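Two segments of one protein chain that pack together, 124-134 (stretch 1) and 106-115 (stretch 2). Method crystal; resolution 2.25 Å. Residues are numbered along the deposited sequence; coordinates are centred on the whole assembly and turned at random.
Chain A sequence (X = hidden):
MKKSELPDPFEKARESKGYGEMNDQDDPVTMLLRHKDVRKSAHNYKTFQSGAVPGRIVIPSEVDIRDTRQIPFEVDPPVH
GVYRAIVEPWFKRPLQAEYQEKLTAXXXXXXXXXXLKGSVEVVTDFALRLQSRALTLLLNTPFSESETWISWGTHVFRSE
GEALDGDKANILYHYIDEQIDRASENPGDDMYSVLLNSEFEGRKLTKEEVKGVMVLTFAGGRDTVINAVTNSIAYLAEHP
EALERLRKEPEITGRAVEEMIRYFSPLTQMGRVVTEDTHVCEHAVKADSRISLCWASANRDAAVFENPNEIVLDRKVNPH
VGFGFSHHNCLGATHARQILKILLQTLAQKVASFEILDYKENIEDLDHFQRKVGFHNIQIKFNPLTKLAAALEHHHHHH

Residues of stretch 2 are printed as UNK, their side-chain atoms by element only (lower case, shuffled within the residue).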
ATOM      1  N   THR A 124       1.994 -12.782 -10.558  1.00 41.62           N
ATOM      2  CA  THR A 124       2.694 -12.230 -11.733  1.00 43.38           C
ATOM      3  C   THR A 124       1.812 -12.034 -12.974  1.00 42.83           C
ATOM      4  O   THR A 124       1.829 -10.957 -13.585  1.00 37.00           O
ATOM      5  CB  THR A 124       3.916 -13.092 -12.080  1.00 46.83           C
ATOM      6  OG1 THR A 124       4.762 -13.121 -10.935  1.00 43.78           O
ATOM      7  CG2 THR A 124       4.714 -12.520 -13.255  1.00 50.15           C
ATOM      8  N   ASP A 125       1.034 -13.053 -13.333  1.00 45.15           N
ATOM      9  CA  ASP A 125       0.226 -13.001 -14.553  1.00 47.39           C
ATOM     10  C   ASP A 125      -1.023 -12.140 -14.431  1.00 44.71           C
ATOM     11  O   ASP A 125      -1.611 -11.780 -15.448  1.00 48.44           O
ATOM     12  CB  ASP A 125      -0.230 -14.414 -14.999  1.00 56.28           C
ATOM     13  CG  ASP A 125       0.943 -15.391 -15.270  1.00 57.43           C
ATOM     14  OD1 ASP A 125       2.143 -14.992 -15.268  1.00 61.81           O
ATOM     15  OD2 ASP A 125       0.626 -16.590 -15.472  1.00 64.78           O
ATOM     16  N   PHE A 126      -1.465 -11.844 -13.214  1.00 39.55           N
ATOM     17  CA  PHE A 126      -2.704 -11.083 -13.036  1.00 37.10           C
ATOM     18  C   PHE A 126      -2.450  -9.779 -12.230  1.00 34.68           C
ATOM     19  O   PHE A 126      -2.650  -8.714 -12.737  1.00 35.45           O
ATOM     20  CB  PHE A 126      -3.787 -11.963 -12.380  1.00 34.16           C
ATOM     21  CG  PHE A 126      -5.126 -11.301 -12.283  1.00 34.42           C
ATOM     22  CD1 PHE A 126      -5.351 -10.291 -11.365  1.00 35.12           C
ATOM     23  CD2 PHE A 126      -6.155 -11.678 -13.108  1.00 36.52           C
ATOM     24  CE1 PHE A 126      -6.575  -9.665 -11.285  1.00 34.58           C
ATOM     25  CE2 PHE A 126      -7.384 -11.066 -13.031  1.00 37.03           C
ATOM     26  CZ  PHE A 126      -7.587 -10.054 -12.109  1.00 36.17           C
ATOM     27  N   ALA A 127      -1.990  -9.880 -10.997  1.00 31.39           N
ATOM     28  CA  ALA A 127      -1.867  -8.729 -10.114  1.00 32.17           C
ATOM     29  C   ALA A 127      -0.827  -7.702 -10.595  1.00 31.19           C
ATOM     30  O   ALA A 127      -1.134  -6.513 -10.672  1.00 28.32           O
ATOM     31  CB  ALA A 127      -1.555  -9.202  -8.716  1.00 29.64           C
ATOM     32  N   LEU A 128       0.360  -8.180 -10.960  1.00 30.84           N
ATOM     33  CA  LEU A 128       1.424  -7.328 -11.511  1.00 34.54           C
ATOM     34  C   LEU A 128       1.017  -6.619 -12.809  1.00 36.70           C
ATOM     35  O   LEU A 128       1.341  -5.445 -13.018  1.00 39.80           O
ATOM     36  CB  LEU A 128       2.683  -8.150 -11.745  1.00 34.91           C
ATOM     37  CG  LEU A 128       3.843  -7.485 -12.480  1.00 37.25           C
ATOM     38  CD1 LEU A 128       4.429  -6.292 -11.717  1.00 38.30           C
ATOM     39  CD2 LEU A 128       4.950  -8.506 -12.728  1.00 36.59           C
ATOM     40  N   ARG A 129       0.297  -7.318 -13.673  1.00 35.51           N
ATOM     41  CA  ARG A 129      -0.219  -6.718 -14.908  1.00 35.51           C
ATOM     42  C   ARG A 129      -1.283  -5.632 -14.633  1.00 34.34           C
ATOM     43  O   ARG A 129      -1.270  -4.577 -15.257  1.00 30.67           O
ATOM     44  CB  ARG A 129      -0.870  -7.770 -15.820  1.00 42.20           C
ATOM     45  CG  ARG A 129      -0.020  -8.360 -16.957  1.00 48.64           C
ATOM     46  CD  ARG A 129       0.876  -9.474 -16.473  1.00 50.29           C
ATOM     47  NE  ARG A 129       1.578 -10.181 -17.530  1.00 52.63           N
ATOM     48  CZ  ARG A 129       2.790 -10.746 -17.400  1.00 60.13           C
ATOM     49  NH1 ARG A 129       3.478 -10.693 -16.252  1.00 59.28           N
ATOM     50  NH2 ARG A 129       3.338 -11.384 -18.438  1.00 67.03           N
ATOM     51  N   LEU A 130      -2.272  -5.946 -13.799  1.00 29.57           N
ATOM     52  CA  LEU A 130      -3.287  -4.979 -13.444  1.00 29.76           C
ATOM     53  C   LEU A 130      -2.633  -3.721 -12.780  1.00 26.35           C
ATOM     54  O   LEU A 130      -2.930  -2.609 -13.161  1.00 27.49           O
ATOM     55  CB  LEU A 130      -4.298  -5.645 -12.521  1.00 29.68           C
ATOM     56  CG  LEU A 130      -5.581  -4.930 -12.110  1.00 30.24           C
ATOM     57  CD1 LEU A 130      -6.480  -5.899 -11.353  1.00 31.16           C
ATOM     58  CD2 LEU A 130      -5.267  -3.739 -11.225  1.00 32.59           C
ATOM     59  N   GLN A 131      -1.731  -3.918 -11.842  1.00 23.98           N
ATOM     60  CA  GLN A 131      -1.077  -2.820 -11.108  1.00 27.15           C
ATOM     61  C   GLN A 131      -0.280  -1.885 -12.029  1.00 27.84           C
ATOM     62  O   GLN A 131      -0.476  -0.659 -12.000  1.00 26.58           O
ATOM     63  CB  GLN A 131      -0.184  -3.378  -9.986  1.00 26.58           C
ATOM     64  CG  GLN A 131       0.572  -2.331  -9.141  1.00 27.15           C
ATOM     65  CD  GLN A 131       1.962  -1.992  -9.690  1.00 26.98           C
ATOM     66  OE1 GLN A 131       2.620  -2.854 -10.218  1.00 26.23           O
ATOM     67  NE2 GLN A 131       2.410  -0.737  -9.526  1.00 27.04           N
ATOM     68  N   SER A 132       0.559  -2.477 -12.888  1.00 30.25           N
ATOM     69  CA  SER A 132       1.356  -1.744 -13.878  1.00 27.17           C
ATOM     70  C   SER A 132       0.493  -0.996 -14.893  1.00 28.52           C
ATOM     71  O   SER A 132       0.803   0.164 -15.288  1.00 25.97           O
ATOM     72  CB  SER A 132       2.240  -2.735 -14.637  1.00 27.26           C
ATOM     73  OG  SER A 132       3.188  -3.318 -13.763  1.00 28.60           O
ATOM     74  N   ARG A 133      -0.565  -1.647 -15.378  1.00 23.96           N
ATOM     75  CA  ARG A 133      -1.420  -0.948 -16.306  1.00 25.44           C
ATOM     76  C   ARG A 133      -2.167   0.203 -15.615  1.00 24.76           C
ATOM     77  O   ARG A 133      -2.285   1.308 -16.165  1.00 24.23           O
ATOM     78  CB  ARG A 133      -2.375  -1.912 -16.997  1.00 27.53           C
ATOM     79  CG  ARG A 133      -1.645  -2.839 -17.941  1.00 29.75           C
ATOM     80  CD  ARG A 133      -2.546  -3.918 -18.508  1.00 30.45           C
ATOM     81  NE  ARG A 133      -1.723  -4.929 -19.175  1.00 33.44           N
ATOM     82  CZ  ARG A 133      -2.165  -6.130 -19.568  1.00 39.90           C
ATOM     83  NH1 ARG A 133      -3.460  -6.497 -19.396  1.00 35.04           N
ATOM     84  NH2 ARG A 133      -1.304  -6.976 -20.126  1.00 40.43           N
ATOM     85  N   ALA A 134      -2.698  -0.043 -14.420  1.00 23.78           N
ATOM     86  CA  ALA A 134      -3.428   1.012 -13.723  1.00 22.94           C
ATOM     87  C   ALA A 134      -2.511   2.206 -13.422  1.00 20.68           C
ATOM     88  O   ALA A 134      -2.962   3.323 -13.378  1.00 19.09           O
ATOM     89  CB  ALA A 134      -4.022   0.477 -12.460  1.00 23.59           C
ATOM     90  N   UNK A 106      -9.545  -1.725 -18.629  1.00 30.89           N
ATOM     91  CA  UNK A 106      -8.342  -2.548 -18.337  1.00 28.11           C
ATOM     92  C   UNK A 106      -8.668  -3.773 -17.502  1.00 29.88           C
ATOM     93  O   UNK A 106      -8.118  -4.856 -17.728  1.00 28.11           O
ATOM     94  c   UNK A 106      -7.213  -1.761 -17.610  1.00 24.71           C
ATOM     95  c   UNK A 106      -5.555   0.159 -17.477  1.00 24.18           C
ATOM     96  n   UNK A 106      -4.851   1.115 -18.048  1.00 21.99           N
ATOM     97  o   UNK A 106      -5.337  -0.214 -16.332  1.00 24.79           O
ATOM     98  c   UNK A 106      -6.611  -0.549 -18.340  1.00 23.05           C
ATOM     99  N   UNK A 107      -9.521  -3.602 -16.499  1.00 30.70           N
ATOM    100  CA  UNK A 107      -9.712  -4.670 -15.542  1.00 30.57           C
ATOM    101  C   UNK A 107     -10.681  -5.733 -16.147  1.00 32.18           C
ATOM    102  O   UNK A 107     -10.504  -6.948 -15.961  1.00 32.53           O
ATOM    103  c   UNK A 107      -8.981  -3.449 -13.478  1.00 28.94           C
ATOM    104  c   UNK A 107      -9.324  -2.838 -12.141  1.00 26.47           C
ATOM    105  c   UNK A 107     -10.169  -4.116 -14.187  1.00 29.51           C
ATOM    106  c   UNK A 107     -10.756  -5.217 -13.288  1.00 29.20           C
ATOM    107  N   UNK A 108     -11.681  -5.257 -16.860  1.00 31.46           N
ATOM    108  CA  UNK A 108     -12.527  -6.104 -17.656  1.00 38.69           C
ATOM    109  C   UNK A 108     -11.702  -6.995 -18.625  1.00 42.28           C
ATOM    110  O   UNK A 108     -11.819  -8.229 -18.601  1.00 42.74           O
ATOM    111  c   UNK A 108     -13.501  -5.221 -18.435  1.00 40.26           C
ATOM    112  o   UNK A 108     -14.395  -6.032 -19.159  1.00 44.69           O
ATOM    113  N   UNK A 109     -10.824  -6.360 -19.412  1.00 44.58           N
ATOM    114  CA  UNK A 109      -9.911  -7.063 -20.326  1.00 46.10           C
ATOM    115  C   UNK A 109      -9.090  -8.183 -19.670  1.00 44.60           C
ATOM    116  O   UNK A 109      -9.057  -9.320 -20.165  1.00 40.35           O
ATOM    117  c   UNK A 109      -7.521  -6.611 -21.182  1.00 68.78           C
ATOM    118  c   UNK A 109      -6.900  -6.373 -22.556  1.00 75.84           C
ATOM    119  o   UNK A 109      -6.688  -7.385 -23.281  1.00 74.34           O
ATOM    120  c   UNK A 109      -8.964  -6.083 -21.024  1.00 58.32           C
ATOM    121  o   UNK A 109      -6.615  -5.195 -22.884  1.00 77.47           O
ATOM    122  N   UNK A 110      -8.417  -7.863 -18.564  1.00 44.37           N
ATOM    123  CA  UNK A 110      -7.575  -8.854 -17.876  1.00 43.73           C
ATOM    124  C   UNK A 110      -8.416  -9.990 -17.248  1.00 45.45           C
ATOM    125  O   UNK A 110      -7.987 -11.150 -17.219  1.00 45.59           O
ATOM    126  c   UNK A 110      -5.579  -9.174 -16.314  1.00 47.01           C
ATOM    127  c   UNK A 110      -6.605  -8.189 -16.865  1.00 43.00           C
ATOM    128  c   UNK A 110      -4.625  -9.740 -17.333  1.00 53.26           C
ATOM    129  c   UNK A 110      -7.331  -7.658 -15.651  1.00 43.88           C
ATOM    130  N   UNK A 111      -9.610  -9.673 -16.758  1.00 42.09           N
ATOM    131  CA  UNK A 111     -10.481 -10.730 -16.260  1.00 42.91           C
ATOM    132  C   UNK A 111     -10.940 -11.661 -17.417  1.00 40.23           C
ATOM    133  O   UNK A 111     -10.895 -12.872 -17.257  1.00 40.99           O
ATOM    134  c   UNK A 111     -12.694 -11.247 -15.150  1.00 41.05           C
ATOM    135  c   UNK A 111     -11.666 -10.173 -15.434  1.00 40.57           C
ATOM    136  c   UNK A 111     -11.165  -9.593 -14.111  1.00 42.71           C
ATOM    137  N   UNK A 112     -11.336 -11.095 -18.556  1.00 42.95           N
ATOM    138  CA  UNK A 112     -11.808 -11.885 -19.725  1.00 46.63           C
ATOM    139  C   UNK A 112     -10.720 -12.797 -20.276  1.00 48.17           C
ATOM    140  O   UNK A 112     -10.971 -13.965 -20.473  1.00 49.70           O
ATOM    141  c   UNK A 112     -13.450 -10.041 -20.548  1.00 57.12           C
ATOM    142  c   UNK A 112     -14.854 -10.583 -20.722  1.00 60.41           C
ATOM    143  o   UNK A 112     -15.741  -9.742 -20.998  1.00 70.38           O
ATOM    144  o   UNK A 112     -15.105 -11.801 -20.563  1.00 61.19           O
ATOM    145  c   UNK A 112     -12.321 -11.012 -20.880  1.00 48.46           C
ATOM    146  N   UNK A 113      -9.519 -12.259 -20.500  1.00 50.13           N
ATOM    147  CA  UNK A 113      -8.362 -13.065 -20.875  1.00 51.67           C
ATOM    148  C   UNK A 113      -8.028 -14.178 -19.841  1.00 50.62           C
ATOM    149  O   UNK A 113      -7.633 -15.299 -20.206  1.00 53.25           O
ATOM    150  c   UNK A 113      -7.177 -12.144 -21.204  1.00 53.43           C
ATOM    151  c   UNK A 113      -4.730 -11.449 -20.971  1.00 72.10           C
ATOM    152  o   UNK A 113      -4.524 -11.147 -22.171  1.00 71.67           O
ATOM    153  c   UNK A 113      -5.788 -12.531 -20.679  1.00 61.05           C
ATOM    154  o   UNK A 113      -4.098 -10.882 -20.022  1.00 78.50           O
ATOM    155  N   UNK A 114      -8.203 -13.894 -18.561  1.00 47.12           N
ATOM    156  CA  UNK A 114      -7.970 -14.913 -17.542  1.00 47.24           C
ATOM    157  C   UNK A 114      -9.054 -16.031 -17.580  1.00 48.35           C
ATOM    158  O   UNK A 114      -8.771 -17.194 -17.262  1.00 46.68           O
ATOM    159  c   UNK A 114      -7.922 -14.268 -16.159  1.00 46.27           C
ATOM    160  o   UNK A 114      -6.880 -13.278 -16.135  1.00 47.50           O
ATOM    161  c   UNK A 114      -7.663 -15.304 -15.093  1.00 45.00           C
ATOM    162  N   UNK A 115     -10.279 -15.671 -17.956  1.00 50.56           N
ATOM    163  CA  UNK A 115     -11.343 -16.650 -18.154  1.00 54.70           C
ATOM    164  C   UNK A 115     -11.059 -17.599 -19.315  1.00 61.83           C
ATOM    165  O   UNK A 115     -11.348 -18.772 -19.197  1.00 60.72           O
ATOM    166  c   UNK A 115     -12.701 -15.973 -18.323  1.00 51.13           C
ATOM    167  c   UNK A 115     -14.458 -14.617 -17.146  1.00 48.73           C
ATOM    168  c   UNK A 115     -13.599 -16.776 -16.104  1.00 51.20           C
ATOM    169  c   UNK A 115     -13.256 -15.540 -16.962  1.00 51.57           C
TER
HETATM  170  O   HOH W   1      -5.149  -2.266 -14.640  1.00 34.36           O

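Position 106 has three side-chain carbons in a row, the third carrying one oxygen and one nitrogen. That is a primary amide on a two-methylene arm. Its CB points toward stretch 1. The nitrogen lies 3.2 Å from Arg 133 O. The oxygen sits 2.7 Å from water 1. This is Gln 106. NE2 donates a hydrogen bond to Arg 133 O. Water 1 donates to OE1 of Gln 106 and, also at 2.7 Å, to O of Leu 130, so it bridges the two helices. OE1 of Gln 106 is also 3.3 Å from Ala 134 N, but the angle is too poor for a hydrogen bond. Ala 134 N is used instead within its own helix, donating to Leu 130 O at 2.9 Å.

Position 107 has four carbons, forked at the first, with one arm two carbons long. A carbon of the longer arm is 4.0 Å from Leu 130 CG. The branch at CB marks Ile 107. Its CB points sideways, but the end of the side chain comes nearer to stretch 1.

Position 108 has one carbon and then one oxygen, and it touches nothing on stretch 1. It is Ser 108.

Position 109 has three carbons, the third carrying two oxygens: a carboxylate on a two-methylene arm. Its second carbon is 4.4 Å from Arg 133 NH1. This is Glu 109, an exposed residue.

Position 110 again has four carbons forked at the first, one arm being two carbons long. CB points toward stretch 1. The inner carbon of the long arm lies over one face of the Phe 126 ring, 4.1 Å from CD2. The terminal carbon of that arm is 4.1 Å from Asp 125 O and 4.0 Å from Arg 133 NH1. This is Ile 110.

Position 111 has one carbon carrying two others. One of these is 4.1 Å from Phe 126 CZ, at the ring edge. It is Val 111.

Position 112 has three carbons ending in two oxygens and is out of reach of stretch 1. It is Glu 112.

Position 113 has the same make-up, but its CB points toward stretch 1. One carboxylate oxygen is 4.5 Å from Arg 133 NH1, opposite charges near each other but beyond a salt bridge. It is Glu 113.

Position 114 has one carbon carrying one oxygen and one carbon. The oxygen is 3.5 Å from Phe 126 CD2, near the ring plane. It is Thr 114. OG1 donates to Ile 110 O at 2.6 Å, so the hydroxyl is satisfied within its own helix.

Position 115 has four carbons, forked at the second, and makes no contact. It is Leu 115.

The helices run nearly antiparallel, at 161°, with axes 10.4 Å apart at closest approach. Apolar packing joins Phe 126 to Ile 110 and Val 111, and Leu 130 to Ile 107. Gln 106 adds the polar link at the far end.

Stretch 2 106-115: QISEIVEETL
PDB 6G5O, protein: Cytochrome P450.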